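Local structure of cyclopropane mycolic acid synthase 1 (Mycobacterium tuberculosis, 1KPH) at residues 14-19 / 139-144; 21-26 / 31-36; 234-239 / 264-269. The protein catalyses conversion of a double bond at the distal position of an alpha mycolic acid to a cyclopropane ring, using a methylene group from S-adenosyl-L-methionine. All blocks are in the same frame, centred on the assembly; numbering follows the deposited sequence.

Interaction 1: 14-19 / 139-144; sequences AHYDLS and FEHFGH. With SAH (S-adenosyl-L-homocysteine), chain F; 10A (didecyl-dimethyl-ammonium), chain G.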
# COMPACT_ATOMS: atom_id res chain seq x y z
N ALA A 14 11.75 -1.79 -9.70
CA ALA A 14 13.06 -1.59 -9.09
C ALA A 14 13.05 -2.00 -7.63
O ALA A 14 14.04 -2.53 -7.11
CB ALA A 14 13.47 -0.12 -9.22
N HIS A 15 11.92 -1.78 -6.96
CA HIS A 15 11.80 -2.12 -5.55
C HIS A 15 11.23 -3.51 -5.26
O HIS A 15 11.89 -4.33 -4.62
CB HIS A 15 10.93 -1.08 -4.83
CG HIS A 15 10.87 -1.27 -3.35
ND1 HIS A 15 11.80 -0.73 -2.49
CD2 HIS A 15 10.02 -1.98 -2.57
CE1 HIS A 15 11.53 -1.10 -1.25
NE2 HIS A 15 10.45 -1.86 -1.28
N TYR A 16 10.02 -3.78 -5.75
CA TYR A 16 9.35 -5.06 -5.47
C TYR A 16 9.84 -6.31 -6.19
O TYR A 16 9.54 -7.42 -5.75
CB TYR A 16 7.85 -4.90 -5.68
CG TYR A 16 7.27 -3.72 -4.93
CD1 TYR A 16 7.16 -2.48 -5.54
CD2 TYR A 16 6.87 -3.85 -3.60
CE1 TYR A 16 6.66 -1.37 -4.84
CE2 TYR A 16 6.37 -2.75 -2.89
CZ TYR A 16 6.28 -1.52 -3.52
OH TYR A 16 5.79 -0.42 -2.83
N ASP A 17 10.58 -6.16 -7.28
CA ASP A 17 11.08 -7.35 -7.96
C ASP A 17 12.50 -7.68 -7.53
O ASP A 17 13.20 -8.44 -8.19
CB ASP A 17 11.01 -7.19 -9.48
CG ASP A 17 9.61 -7.40 -10.02
OD1 ASP A 17 8.86 -8.18 -9.41
OD2 ASP A 17 9.27 -6.79 -11.05
N LEU A 18 12.90 -7.11 -6.40
CA LEU A 18 14.23 -7.36 -5.85
C LEU A 18 14.42 -8.85 -5.60
O LEU A 18 15.41 -9.44 -6.03
CB LEU A 18 14.41 -6.59 -4.54
CG LEU A 18 15.74 -6.73 -3.80
CD1 LEU A 18 16.86 -6.16 -4.65
CD2 LEU A 18 15.67 -5.99 -2.47
N SER A 19 13.46 -9.46 -4.91
CA SER A 19 13.49 -10.88 -4.58
C SER A 19 12.49 -11.21 -3.48
O SER A 19 12.66 -10.78 -2.34
CB SER A 19 14.88 -11.30 -4.10
OG SER A 19 14.84 -12.55 -3.44
N PHE A 139 -0.95 4.19 -4.07
CA PHE A 139 -1.08 5.59 -4.43
C PHE A 139 0.27 6.30 -4.47
O PHE A 139 0.58 7.04 -5.41
CB PHE A 139 -2.01 6.29 -3.43
CG PHE A 139 -2.66 7.54 -3.96
CD1 PHE A 139 -3.55 7.48 -5.02
CD2 PHE A 139 -2.39 8.78 -3.38
CE1 PHE A 139 -4.18 8.63 -5.50
CE2 PHE A 139 -3.01 9.93 -3.85
CZ PHE A 139 -3.91 9.86 -4.92
N GLU A 140 1.08 6.07 -3.44
CA GLU A 140 2.40 6.70 -3.33
C GLU A 140 3.30 6.47 -4.55
O GLU A 140 4.34 7.11 -4.69
CB GLU A 140 3.10 6.20 -2.07
CG GLU A 140 2.30 6.43 -0.78
CD GLU A 140 1.36 5.28 -0.44
OE1 GLU A 140 0.76 4.69 -1.37
OE2 GLU A 140 1.22 4.97 0.76
N HIS A 141 2.89 5.57 -5.44
CA HIS A 141 3.66 5.26 -6.64
C HIS A 141 3.08 5.91 -7.89
O HIS A 141 3.73 5.93 -8.94
CB HIS A 141 3.72 3.75 -6.86
CG HIS A 141 4.66 3.03 -5.94
ND1 HIS A 141 6.03 3.16 -6.02
CD2 HIS A 141 4.42 2.16 -4.92
CE1 HIS A 141 6.60 2.40 -5.10
NE2 HIS A 141 5.64 1.79 -4.42
N PHE A 142 1.86 6.42 -7.79
CA PHE A 142 1.18 7.02 -8.93
C PHE A 142 1.80 8.34 -9.40
O PHE A 142 1.92 8.58 -10.61
CB PHE A 142 -0.30 7.26 -8.61
CG PHE A 142 -1.08 5.99 -8.29
CD1 PHE A 142 -0.48 4.74 -8.36
CD2 PHE A 142 -2.42 6.07 -7.92
CE1 PHE A 142 -1.21 3.58 -8.08
CE2 PHE A 142 -3.15 4.92 -7.64
CZ PHE A 142 -2.54 3.67 -7.72
N GLY A 143 2.17 9.20 -8.45
CA GLY A 143 2.73 10.49 -8.80
C GLY A 143 1.62 11.53 -8.84
O GLY A 143 0.53 11.25 -9.36
N HIS A 144 1.87 12.71 -8.28
CA HIS A 144 0.87 13.78 -8.25
C HIS A 144 0.24 14.02 -9.62
O HIS A 144 -0.94 14.33 -9.73
CB HIS A 144 1.51 15.10 -7.79
CG HIS A 144 1.95 15.11 -6.36
ND1 HIS A 144 2.47 16.23 -5.74
CD2 HIS A 144 1.95 14.13 -5.41
CE1 HIS A 144 2.76 15.95 -4.49
NE2 HIS A 144 2.46 14.69 -4.26
N SAH F . -1.45 -3.41 -1.37
CA SAH F . -0.41 -4.37 -1.01
CB SAH F . 0.95 -3.99 -1.63
CG SAH F . 1.46 -2.54 -1.45
C SAH F . -0.27 -4.50 0.51
OXT SAH F . 0.44 -5.41 0.97
C5' SAH F . 2.62 -1.22 -3.64
C4' SAH F . 1.87 -2.03 -4.69
O4' SAH F . 1.14 -1.20 -5.63
C3' SAH F . 2.78 -2.93 -5.52
O3' SAH F . 2.15 -4.23 -5.65
C2' SAH F . 2.88 -2.21 -6.84
O2' SAH F . 3.20 -3.09 -7.92
C1' SAH F . 1.53 -1.59 -6.97
N9 SAH F . 1.50 -0.45 -7.89
C8 SAH F . 2.27 0.67 -7.96
N7 SAH F . 2.00 1.52 -8.90
C5 SAH F . 0.91 0.91 -9.53
C6 SAH F . 0.02 1.30 -10.73
N6 SAH F . 0.17 2.43 -11.43
N1 SAH F . -0.98 0.41 -11.06
C2 SAH F . -1.13 -0.73 -10.34
N3 SAH F . -0.41 -1.17 -9.28
C4 SAH F . 0.60 -0.29 -8.92
C1 10A G . 8.68 12.16 -0.24
C2 10A G . 8.82 10.98 -1.21
C3 10A G . 7.98 9.80 -0.71
C4 10A G . 8.03 8.53 -1.59
C5 10A G . 7.14 7.48 -0.91
C6 10A G . 7.11 6.10 -1.59
C7 10A G . 6.19 5.25 -0.70
C8 10A G . 6.12 3.77 -1.08
C9 10A G . 5.23 3.06 -0.04
C10 10A G . 5.28 1.54 -0.24
N1 10A G . 4.68 0.55 0.78
C11 10A G . 5.04 -0.83 0.27
C12 10A G . 3.18 0.63 0.80
C13 10A G . 5.13 0.71 2.24
C14 10A G . 6.63 0.67 2.67
C15 10A G . 6.95 1.19 4.10
C16 10A G . 6.65 2.67 4.45
C17 10A G . 7.50 3.68 3.65
C18 10A G . 7.21 5.13 4.03
C19 10A G . 8.10 6.09 3.22
C20 10A G . 7.83 7.53 3.66
C21 10A G . 8.72 8.52 2.90
C22 10A G . 8.41 9.94 3.41
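The rings of Y16 and H141 reach toward each other from opposite directions and meet at their edges, planes turned 71° and centroids 5.4 Å apart, an oblique pair rather than a stack. The ribose of SAH lies over one face of the Y16 ring, its C3' above the centre, and CD2 of H15 covers the opposite face. At the Y16 edge sit NE2 of H141 and methyl carbon C11 of the didecyl-dimethyl-ammonium. F142 rests one face on CA of F139, three residues earlier, and turns its edge to the SAH adenine, with CE1 3.7 Å from C5 of SAH.

The one polar link is short: Y16 OH and H141 NE2 are hydrogen-bonded at 2.7 Å, and either could be the donor. With CG anti to the carbonyl carbon (chi1 -75°), the H141 ring is directed toward the tyrosine hydroxyl; its CB lies 3.5 Å from N7 of SAH. Y16 OH is 3.4 Å from C5' of SAH and 3.2 Å from C11 of the ammonium ligand, placing the bonded pair between the two. On the C1-C10 alkyl chain of the ligand, E140 CB packs 3.5 Å from C7.

Helix 9-16 thus ends against the loop that follows strand 132-136. D17 ties that end to S96, K97 and N98, while E140 is hydrogen-bonded to I169 of strand 163-171.

Interaction 2: 21-26 / 31-36; sequences DFFRLF and QTYSCA. With SAH (S-adenosyl-L-homocysteine), chain F; 10A (didecyl-dimethyl-ammonium), chain G; CO3 (carbonate ion), chain E.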
# COMPACT_ATOMS: atom_id res chain seq x y z
N ASP A 21 12.15 -13.75 -1.81
CA ASP A 21 12.90 -14.36 -0.73
C ASP A 21 13.44 -13.30 0.23
O ASP A 21 13.50 -13.53 1.43
CB ASP A 21 14.06 -15.18 -1.30
CG ASP A 21 13.59 -16.28 -2.24
OD1 ASP A 21 12.99 -17.26 -1.74
OD2 ASP A 21 13.81 -16.15 -3.46
N PHE A 22 13.82 -12.14 -0.31
CA PHE A 22 14.35 -11.06 0.52
C PHE A 22 13.26 -10.38 1.35
O PHE A 22 13.42 -10.16 2.54
CB PHE A 22 15.04 -9.99 -0.34
CG PHE A 22 15.68 -8.90 0.47
CD1 PHE A 22 16.91 -9.09 1.09
CD2 PHE A 22 15.03 -7.68 0.65
CE1 PHE A 22 17.48 -8.10 1.88
CE2 PHE A 22 15.59 -6.67 1.44
CZ PHE A 22 16.82 -6.89 2.05
N PHE A 23 12.14 -10.04 0.71
CA PHE A 23 11.06 -9.39 1.43
C PHE A 23 10.52 -10.30 2.51
O PHE A 23 10.12 -9.84 3.57
CB PHE A 23 9.94 -8.99 0.47
CG PHE A 23 10.29 -7.82 -0.40
CD1 PHE A 23 10.64 -8.01 -1.74
CD2 PHE A 23 10.30 -6.53 0.12
CE1 PHE A 23 11.00 -6.93 -2.53
CE2 PHE A 23 10.65 -5.44 -0.66
CZ PHE A 23 11.00 -5.64 -1.99
N ARG A 24 10.54 -11.60 2.24
CA ARG A 24 10.07 -12.59 3.20
C ARG A 24 10.87 -12.56 4.49
O ARG A 24 10.42 -13.09 5.50
CB ARG A 24 10.13 -14.00 2.60
CG ARG A 24 8.92 -14.36 1.76
CD ARG A 24 9.02 -15.79 1.24
NE ARG A 24 7.72 -16.26 0.76
CZ ARG A 24 6.73 -16.66 1.55
NH1 ARG A 24 6.89 -16.67 2.87
NH2 ARG A 24 5.58 -17.05 1.02
N LEU A 25 12.06 -11.96 4.46
CA LEU A 25 12.88 -11.88 5.66
C LEU A 25 12.35 -10.88 6.67
O LEU A 25 12.70 -10.94 7.85
CB LEU A 25 14.34 -11.49 5.34
CG LEU A 25 15.31 -12.49 4.71
CD1 LEU A 25 15.08 -13.89 5.24
CD2 LEU A 25 15.14 -12.49 3.23
N PHE A 26 11.50 -9.95 6.24
CA PHE A 26 10.98 -9.00 7.21
C PHE A 26 9.46 -8.80 7.25
O PHE A 26 8.95 -8.33 8.26
CB PHE A 26 11.71 -7.64 7.07
CG PHE A 26 11.40 -6.88 5.81
CD1 PHE A 26 10.28 -6.05 5.73
CD2 PHE A 26 12.26 -6.95 4.72
CE1 PHE A 26 10.04 -5.28 4.58
CE2 PHE A 26 12.03 -6.18 3.57
CZ PHE A 26 10.92 -5.35 3.51
N GLN A 31 2.68 -11.61 3.69
CA GLN A 31 3.47 -10.74 2.83
C GLN A 31 2.79 -9.39 2.64
O GLN A 31 2.91 -8.77 1.58
CB GLN A 31 3.72 -11.39 1.46
CG GLN A 31 4.35 -12.77 1.53
CD GLN A 31 5.56 -12.81 2.44
OE1 GLN A 31 5.61 -13.60 3.38
NE2 GLN A 31 6.53 -11.95 2.17
N THR A 32 2.06 -8.94 3.65
CA THR A 32 1.40 -7.65 3.58
C THR A 32 2.50 -6.60 3.74
O THR A 32 3.30 -6.65 4.68
CB THR A 32 0.33 -7.49 4.68
OG1 THR A 32 -0.70 -8.46 4.48
CG2 THR A 32 -0.29 -6.10 4.64
N TYR A 33 2.53 -5.64 2.82
CA TYR A 33 3.57 -4.62 2.83
C TYR A 33 2.94 -3.23 2.94
O TYR A 33 2.97 -2.44 2.00
CB TYR A 33 4.39 -4.76 1.54
CG TYR A 33 5.76 -4.11 1.51
CD1 TYR A 33 6.34 -3.58 2.66
CD2 TYR A 33 6.47 -4.03 0.31
CE1 TYR A 33 7.61 -2.99 2.62
CE2 TYR A 33 7.74 -3.45 0.26
CZ TYR A 33 8.30 -2.93 1.42
OH TYR A 33 9.55 -2.35 1.37
N SER A 34 2.36 -2.96 4.11
CA SER A 34 1.69 -1.70 4.40
C SER A 34 1.43 -1.64 5.90
O SER A 34 1.62 -2.63 6.61
CB SER A 34 0.38 -1.61 3.61
OG SER A 34 -0.40 -2.79 3.76
N CYS A 35 0.99 -0.48 6.38
CA CYS A 35 0.72 -0.28 7.81
C CYS A 35 -0.28 -1.25 8.41
O CYS A 35 -1.41 -1.37 7.93
CB CYS A 35 0.23 1.15 8.05
SG CYS A 35 0.05 1.58 9.80
N ALA A 36 0.14 -1.94 9.47
CA ALA A 36 -0.74 -2.88 10.15
C ALA A 36 -1.65 -2.12 11.13
O ALA A 36 -1.42 -0.94 11.39
CB ALA A 36 0.09 -3.93 10.91
N SAH F . -1.45 -3.41 -1.37
CA SAH F . -0.41 -4.37 -1.01
CB SAH F . 0.95 -3.99 -1.63
CG SAH F . 1.46 -2.54 -1.45
C SAH F . -0.27 -4.50 0.51
OXT SAH F . 0.44 -5.41 0.97
C5' SAH F . 2.62 -1.22 -3.64
C4' SAH F . 1.87 -2.03 -4.69
O4' SAH F . 1.14 -1.20 -5.63
C3' SAH F . 2.78 -2.93 -5.52
O3' SAH F . 2.15 -4.23 -5.65
C2' SAH F . 2.88 -2.21 -6.84
O2' SAH F . 3.20 -3.09 -7.92
C1' SAH F . 1.53 -1.59 -6.97
N9 SAH F . 1.50 -0.45 -7.89
C8 SAH F . 2.27 0.67 -7.96
N7 SAH F . 2.00 1.52 -8.90
C5 SAH F . 0.91 0.91 -9.53
C6 SAH F . 0.02 1.30 -10.73
N6 SAH F . 0.17 2.43 -11.43
N1 SAH F . -0.98 0.41 -11.06
C2 SAH F . -1.13 -0.73 -10.34
N3 SAH F . -0.41 -1.17 -9.28
C4 SAH F . 0.60 -0.29 -8.92
C1 10A G . 8.68 12.16 -0.24
C2 10A G . 8.82 10.98 -1.21
C3 10A G . 7.98 9.80 -0.71
C4 10A G . 8.03 8.53 -1.59
C5 10A G . 7.14 7.48 -0.91
C6 10A G . 7.11 6.10 -1.59
C7 10A G . 6.19 5.25 -0.70
C8 10A G . 6.12 3.77 -1.08
C9 10A G . 5.23 3.06 -0.04
C10 10A G . 5.28 1.54 -0.24
N1 10A G . 4.68 0.55 0.78
C11 10A G . 5.04 -0.83 0.27
C12 10A G . 3.18 0.63 0.80
C13 10A G . 5.13 0.71 2.24
C14 10A G . 6.63 0.67 2.67
C15 10A G . 6.95 1.19 4.10
C16 10A G . 6.65 2.67 4.45
C17 10A G . 7.50 3.68 3.65
C18 10A G . 7.21 5.13 4.03
C19 10A G . 8.10 6.09 3.22
C20 10A G . 7.83 7.53 3.66
C21 10A G . 8.72 8.52 2.90
C22 10A G . 8.41 9.94 3.41
C CO3 E . 0.87 2.23 3.56
O1 CO3 E . 0.22 1.69 4.80
O2 CO3 E . 2.21 2.07 3.38
O3 CO3 E . 0.13 2.87 2.62
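Y33 is the hub on which F23 and F26 converge. Its CG stands anti to the backbone N (chi1 -162°), which swings the ring back toward segment 21-26. F26 reaches it from the less usual position between backbone N and carbonyl carbon (chi1 70°): the ring turns its edge to the face of Y33 in an offset edge-to-face pair, planes at 68°, with F26 CE1 3.9 Å from Y33 CE1. F23 has CG anti to its carbonyl carbon, and its side chain crosses that of Y33 at about a right angle. The ring planes of this second pair are oblique, F23 CE2 lying 3.6 Å from Y33 CE2.

Farther out, R24 runs extended from CG to NE across the bent side chain of Q31. The end of the Q31 amide lies over the rim of one guanidinium face, the two planes tilted against each other. Next to the buried Q31, R24 is exposed.

The polar end of Y33 is held by H15 NE2 and Y265 OH, two bonds that keep the hydroxyl oxygen in place. Over one ring face, near the centre, methyl C11 of the didecyl-dimethyl-ammonium sits 3.5 Å from Y33 CD2. Backbone N-H groups hold a carboxylate and a carbonate, the latter probably from the crystallisation liquor: Y33 N donates to SAH OXT at 2.8 Å, nearly straight, and C35 N donates to carbonate O1, also at 2.8 Å. S34 OG is hydrogen-bonded to K52 NZ.

F23, F26 and Y33 thus form an aromatic cluster beside the S-adenosylmethionine site of this methyltransferase, where Y33 meets the SAH carboxylate through its backbone N and the ammonium ligand through its ring, in what is probably the lipid pocket.

Interaction 3: 234-239 / 264-269; sequences KTLDLW and KYLTGC. With 10A (didecyl-dimethyl-ammonium), chain G.
L236 packs against L266 and C269 where helices 229-245 and 256-275 form an antiparallel helix pair lining the pocket of the didecyl-dimethyl-ammonium, probably the site of the lipid substrate. The axes of the two segments approach to 8.6 Å with 151° between their directions, and L236 and L266 mark the point where the backbones come nearest.

The contact between the helices is apolar. L236 divides its two methyls: CD1 lies 3.7 Å from C269 CB, and CD2 lies 4.1 Å from L266 CD2. CG of L236 is anti to the carbonyl carbon (chi1 -73°), and from there the branches spread over one turn of the opposing helix. The L266 methyl CD2 also reaches the indole of W239, 4.0 Å from CE3, with the two side chains crossing at about a right angle. T235 CG2 packs over one face of that indole from within its own helix.

Polar links lead out of the pair. D237 forms a salt bridge with R274 farther along helix 256-275, and T235 OG1 receives a bond from A36 N.

Contacts with the didecyl-dimethyl-ammonium follow one of its alkyl chains. W239 presents its ring edge to C15, with CZ3 3.8 Å away, while the hydroxyl of Y265 lies 3.2 Å from C14. C269, the active-site residue by similarity to relatives, has SG anti to its carbonyl carbon, and this sulfur lies against the same chain, C269 SG to ligand C19 at 3.6 Å.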
# COMPACT_ATOMS: atom_id res chain seq x y z
N LYS A 234 5.18 1.09 14.83
CA LYS A 234 5.30 -0.26 15.38
C LYS A 234 5.48 -1.28 14.26
O LYS A 234 6.32 -2.17 14.35
CB LYS A 234 4.06 -0.60 16.21
CG LYS A 234 4.15 -1.93 16.95
CD LYS A 234 2.91 -2.16 17.79
CE LYS A 234 3.01 -3.42 18.63
NZ LYS A 234 1.82 -3.53 19.52
N THR A 235 4.68 -1.15 13.20
CA THR A 235 4.79 -2.06 12.07
C THR A 235 6.24 -2.03 11.57
O THR A 235 6.87 -3.08 11.39
CB THR A 235 3.85 -1.63 10.91
OG1 THR A 235 2.49 -1.63 11.36
CG2 THR A 235 3.99 -2.58 9.73
N LEU A 236 6.75 -0.83 11.35
CA LEU A 236 8.12 -0.64 10.86
C LEU A 236 9.15 -1.16 11.86
O LEU A 236 10.17 -1.73 11.46
CB LEU A 236 8.36 0.84 10.55
CG LEU A 236 7.67 1.33 9.28
CD1 LEU A 236 7.54 2.85 9.29
CD2 LEU A 236 8.46 0.87 8.07
N ASP A 237 8.90 -0.97 13.15
CA ASP A 237 9.83 -1.46 14.17
C ASP A 237 9.89 -2.99 14.09
O ASP A 237 10.97 -3.58 14.18
CB ASP A 237 9.40 -1.05 15.58
CG ASP A 237 9.63 0.43 15.87
OD1 ASP A 237 10.50 1.04 15.21
OD2 ASP A 237 8.96 0.98 16.77
N LEU A 238 8.73 -3.62 13.91
CA LEU A 238 8.67 -5.08 13.82
C LEU A 238 9.33 -5.59 12.54
O LEU A 238 9.94 -6.66 12.54
CB LEU A 238 7.22 -5.57 13.88
CG LEU A 238 6.45 -5.30 15.18
CD1 LEU A 238 5.09 -5.98 15.12
CD2 LEU A 238 7.23 -5.81 16.38
N TRP A 239 9.20 -4.83 11.45
CA TRP A 239 9.82 -5.25 10.20
C TRP A 239 11.34 -5.20 10.32
O TRP A 239 12.03 -6.13 9.90
CB TRP A 239 9.39 -4.35 9.03
CG TRP A 239 8.00 -4.61 8.51
CD1 TRP A 239 7.23 -5.73 8.73
CD2 TRP A 239 7.23 -3.75 7.66
NE1 TRP A 239 6.03 -5.60 8.08
CE2 TRP A 239 6.00 -4.41 7.41
CE3 TRP A 239 7.45 -2.49 7.09
CZ2 TRP A 239 4.99 -3.84 6.62
CZ3 TRP A 239 6.46 -1.93 6.29
CH2 TRP A 239 5.24 -2.61 6.07
N LYS A 264 18.36 1.04 6.99
CA LYS A 264 18.34 2.49 7.08
C LYS A 264 16.95 3.01 6.72
O LYS A 264 16.44 3.93 7.35
CB LYS A 264 19.39 3.09 6.14
CG LYS A 264 19.38 4.61 6.05
CD LYS A 264 20.46 5.11 5.10
CE LYS A 264 20.41 6.63 4.92
NZ LYS A 264 21.46 7.10 3.99
N TYR A 265 16.35 2.40 5.70
CA TYR A 265 15.03 2.79 5.24
C TYR A 265 13.94 2.42 6.26
O TYR A 265 13.15 3.28 6.66
CB TYR A 265 14.79 2.14 3.86
CG TYR A 265 13.42 1.54 3.58
CD1 TYR A 265 12.25 2.31 3.66
CD2 TYR A 265 13.30 0.21 3.18
CE1 TYR A 265 11.00 1.75 3.36
CE2 TYR A 265 12.06 -0.36 2.88
CZ TYR A 265 10.91 0.42 2.97
OH TYR A 265 9.69 -0.14 2.65
N LEU A 266 13.93 1.17 6.70
CA LEU A 266 12.92 0.73 7.66
C LEU A 266 12.96 1.52 8.97
O LEU A 266 11.94 2.04 9.42
CB LEU A 266 13.08 -0.77 7.94
CG LEU A 266 12.76 -1.69 6.76
CD1 LEU A 266 13.08 -3.13 7.14
CD2 LEU A 266 11.29 -1.55 6.37
N THR A 267 14.14 1.62 9.58
CA THR A 267 14.27 2.33 10.84
C THR A 267 13.98 3.83 10.70
O THR A 267 13.28 4.41 11.53
CB THR A 267 15.68 2.15 11.44
OG1 THR A 267 16.65 2.78 10.59
CG2 THR A 267 16.02 0.66 11.55
N GLY A 268 14.51 4.44 9.64
CA GLY A 268 14.29 5.86 9.43
C GLY A 268 12.82 6.23 9.35
O GLY A 268 12.37 7.18 10.00
N CYS A 269 12.07 5.49 8.55
CA CYS A 269 10.65 5.73 8.39
C CYS A 269 9.91 5.60 9.72
O CYS A 269 8.99 6.36 10.01
CB CYS A 269 10.06 4.75 7.37
SG CYS A 269 10.55 5.09 5.67
C1 10A G . 8.68 12.16 -0.24
C2 10A G . 8.82 10.98 -1.21
C3 10A G . 7.98 9.80 -0.71
C4 10A G . 8.03 8.53 -1.59
C5 10A G . 7.14 7.48 -0.91
C6 10A G . 7.11 6.10 -1.59
C7 10A G . 6.19 5.25 -0.70
C8 10A G . 6.12 3.77 -1.08
C9 10A G . 5.23 3.06 -0.04
C10 10A G . 5.28 1.54 -0.24
N1 10A G . 4.68 0.55 0.78
C11 10A G . 5.04 -0.83 0.27
C12 10A G . 3.18 0.63 0.80
C13 10A G . 5.13 0.71 2.24
C14 10A G . 6.63 0.67 2.67
C15 10A G . 6.95 1.19 4.10
C16 10A G . 6.65 2.67 4.45
C17 10A G . 7.50 3.68 3.65
C18 10A G . 7.21 5.13 4.03
C19 10A G . 8.10 6.09 3.22
C20 10A G . 7.83 7.53 3.66
C21 10A G . 8.72 8.52 2.90
C22 10A G . 8.41 9.94 3.41

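Overall arrangement
From the N terminus, helix 9-16 supplies the first partner of interaction 1, whose loop closes some 120 residues later, after strand 132-136. Interaction 2 is nested inside that loop: the chain turns back after helix 20-23, so that 31-36 packs on 21-26. Interaction 3 follows in series, joining helices 229-245 and 256-275 late in the chain. Interactions 1 and 2 touch where H15 and Y16 pack on F23, 2 and 3 where F26 meets W239, and 1 and 3 where H15 meets Y265. Together they tie the N-terminal helices to the sheet's loops and the C-terminal helices; all three border the ammonium ligand, while SAH is touched by interactions 1 and 2.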